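Local coordinates for cytosolic iron-sulfur protein assembly protein 1 (Saccharomyces cerevisiae, PDB 2HES) that serves as an essential component of the cytosolic iron-sulfur protein assembly machinery, required for the maturation of extramitochondrial iron-sulfur proteins, at residues V148-H152 with V177-K181. Residues are numbered along the deposited sequence; the frame is centred on the assembly and turned at random.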
loop_
_atom_site.group_PDB
_atom_site.type_symbol
_atom_site.label_atom_id
_atom_site.label_comp_id
_atom_site.label_asym_id
_atom_site.label_seq_id
_atom_site.Cartn_x
_atom_site.Cartn_y
_atom_site.Cartn_z
ATOM N N VAL A 148 4.375 -19.977 -0.508
ATOM C CA VAL A 148 2.927 -19.805 -0.605
ATOM C C VAL A 148 2.404 -19.813 0.827
ATOM O O VAL A 148 2.463 -20.858 1.513
ATOM C CB VAL A 148 2.276 -20.926 -1.421
ATOM C CG1 VAL A 148 0.757 -20.764 -1.395
ATOM C CG2 VAL A 148 2.725 -20.870 -2.868
ATOM N N LEU A 149 1.900 -18.656 1.273
ATOM C CA LEU A 149 1.722 -18.393 2.698
ATOM C C LEU A 149 0.236 -18.311 2.992
ATOM O O LEU A 149 -0.448 -17.361 2.563
ATOM C CB LEU A 149 2.379 -17.077 3.051
ATOM C CG LEU A 149 3.886 -17.098 2.864
ATOM C CD1 LEU A 149 4.412 -15.696 2.914
ATOM C CD2 LEU A 149 4.513 -18.041 3.951
ATOM N N GLN A 150 -0.248 -19.353 3.661
ATOM C CA GLN A 150 -1.693 -19.554 3.843
ATOM C C GLN A 150 -1.992 -19.662 5.323
ATOM O O GLN A 150 -2.114 -20.763 5.864
ATOM C CB GLN A 150 -2.123 -20.822 3.074
ATOM C CG GLN A 150 -1.850 -20.737 1.587
ATOM C CD GLN A 150 -2.476 -21.876 0.814
ATOM O OE1 GLN A 150 -1.771 -22.731 0.277
ATOM N NE2 GLN A 150 -3.808 -21.914 0.780
ATOM N N GLU A 151 -2.094 -18.518 6.000
ATOM C CA GLU A 151 -2.472 -18.524 7.424
ATOM C C GLU A 151 -3.694 -17.684 7.736
ATOM O O GLU A 151 -4.438 -17.990 8.704
ATOM C CB GLU A 151 -1.308 -18.118 8.333
ATOM C CG GLU A 151 -0.004 -18.945 8.142
ATOM C CD GLU A 151 -0.184 -20.460 8.299
ATOM O OE1 GLU A 151 -0.857 -20.918 9.255
ATOM O OE2 GLU A 151 0.375 -21.200 7.458
ATOM N N HIS A 152 -3.913 -16.644 6.931
ATOM C CA HIS A 152 -5.103 -15.796 7.054
ATOM C C HIS A 152 -6.302 -16.716 6.859
ATOM O O HIS A 152 -6.204 -17.741 6.172
ATOM C CB HIS A 152 -5.115 -14.623 6.043
ATOM C CG HIS A 152 -4.252 -13.470 6.467
ATOM N ND1 HIS A 152 -4.524 -12.713 7.590
ATOM C CD2 HIS A 152 -3.112 -12.961 5.936
ATOM C CE1 HIS A 152 -3.587 -11.784 7.725
ATOM N NE2 HIS A 152 -2.715 -11.923 6.752
ATOM N N VAL A 177 -3.573 -8.241 11.098
ATOM C CA VAL A 177 -2.357 -8.045 10.310
ATOM C C VAL A 177 -1.423 -9.220 10.687
ATOM O O VAL A 177 -1.295 -9.557 11.869
ATOM C CB VAL A 177 -1.676 -6.702 10.642
ATOM C CG1 VAL A 177 -0.295 -6.623 9.937
ATOM C CG2 VAL A 177 -2.567 -5.530 10.249
ATOM N N ARG A 178 -0.766 -9.833 9.689
ATOM C CA ARG A 178 0.243 -10.846 9.952
ATOM C C ARG A 178 1.594 -10.323 9.497
ATOM O O ARG A 178 1.691 -9.618 8.486
ATOM C CB ARG A 178 -0.069 -12.193 9.277
ATOM C CG ARG A 178 -1.144 -12.939 10.068
ATOM C CD ARG A 178 -1.407 -14.307 9.469
ATOM N NE ARG A 178 -2.445 -14.962 10.232
ATOM C CZ ARG A 178 -2.288 -15.934 11.106
ATOM N NH1 ARG A 178 -1.086 -16.445 11.368
ATOM N NH2 ARG A 178 -3.381 -16.382 11.737
ATOM N N ILE A 179 2.614 -10.681 10.260
ATOM C CA ILE A 179 4.000 -10.294 9.940
ATOM C C ILE A 179 4.698 -11.548 9.500
ATOM O O ILE A 179 4.595 -12.596 10.176
ATOM C CB ILE A 179 4.721 -9.667 11.214
ATOM C CG1 ILE A 179 3.953 -8.496 11.833
ATOM C CG2 ILE A 179 6.187 -9.255 10.847
ATOM C CD1 ILE A 179 3.723 -7.346 10.862
ATOM N N TRP A 180 5.467 -11.457 8.409
ATOM C CA TRP A 180 6.105 -12.614 7.838
ATOM C C TRP A 180 7.585 -12.314 7.691
ATOM O O TRP A 180 7.956 -11.184 7.324
ATOM C CB TRP A 180 5.552 -12.863 6.445
ATOM C CG TRP A 180 4.062 -12.929 6.417
ATOM C CD1 TRP A 180 3.228 -11.866 6.234
ATOM C CD2 TRP A 180 3.229 -14.107 6.448
ATOM N NE1 TRP A 180 1.906 -12.306 6.211
ATOM C CE2 TRP A 180 1.886 -13.667 6.338
ATOM C CE3 TRP A 180 3.485 -15.496 6.603
ATOM C CZ2 TRP A 180 0.781 -14.564 6.366
ATOM C CZ3 TRP A 180 2.394 -16.380 6.664
ATOM C CH2 TRP A 180 1.044 -15.892 6.529
ATOM N N LYS A 181 8.400 -13.324 7.954
ATOM C CA LYS A 181 9.863 -13.161 7.959
ATOM C C LYS A 181 10.455 -14.456 7.431
ATOM O O LYS A 181 9.831 -15.485 7.602
ATOM C CB LYS A 181 10.288 -13.035 9.416
ATOM C CG LYS A 181 11.754 -12.958 9.618
ATOM C CD LYS A 181 12.009 -12.570 11.055
ATOM C CE LYS A 181 13.516 -12.435 11.272
ATOM N NZ LYS A 181 13.867 -11.673 12.484
#
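Trp180 and His152, with the largest shares of the 358 Å² buried here, meet where His152 CD2 comes to the edge of the indole, near its plane, 4.2 Å from Trp180 CZ2. The indole takes Leu149 over one face: Leu149 CB stands 4.0 Å from the centroid of the six-membered ring, 25° off its normal, which meets the geometry of a CH-pi contact, while Leu149 CD1 and CD2 extend the cover toward Trp180 CE3. At the indole rim, Glu151 CG approaches Trp180 CH2 at 3.6 Å; the glutamate chain bends at chi2, so that CG touches the rim while the carboxylate leads away from strand 177-183.

The imidazole of His152 is covered by Arg178. Extended from CG to NE, the arginine chain runs across the ring, placing Arg178 CD 3.8 Å from the His152 centroid and 12° off the normal, a second CH-pi contact. Its guanidinium, turned 87° from the imidazole, receives Glu151 CB over one face, with Arg178 NH1 at 3.5 Å from that carbon. Shortening Arg178 to an alanine removes the methylenes over the imidazole and the guanidinium beside Glu151, and is likely to uncover that ring face and leave Glu151 CB without its flat partner.

No hydrogen bond spans the two segments; the ring nitrogens find their partners outside both. Ser170 OG, on strand 167-172, bonds both His152 NE2 and Trp180 NE1, and Asp174 OD2, in the turn that follows, holds His152 ND1. This Asp-His-Ser-Trp tetrad, a known feature of WD40 propellers, ties the link entering the blade to its strand 177-183. The contact therefore combines dispersion and CH-pi packing with buried ring nitrogens satisfied by Ser170 and Asp174, which probably fixes the rotation of both rings.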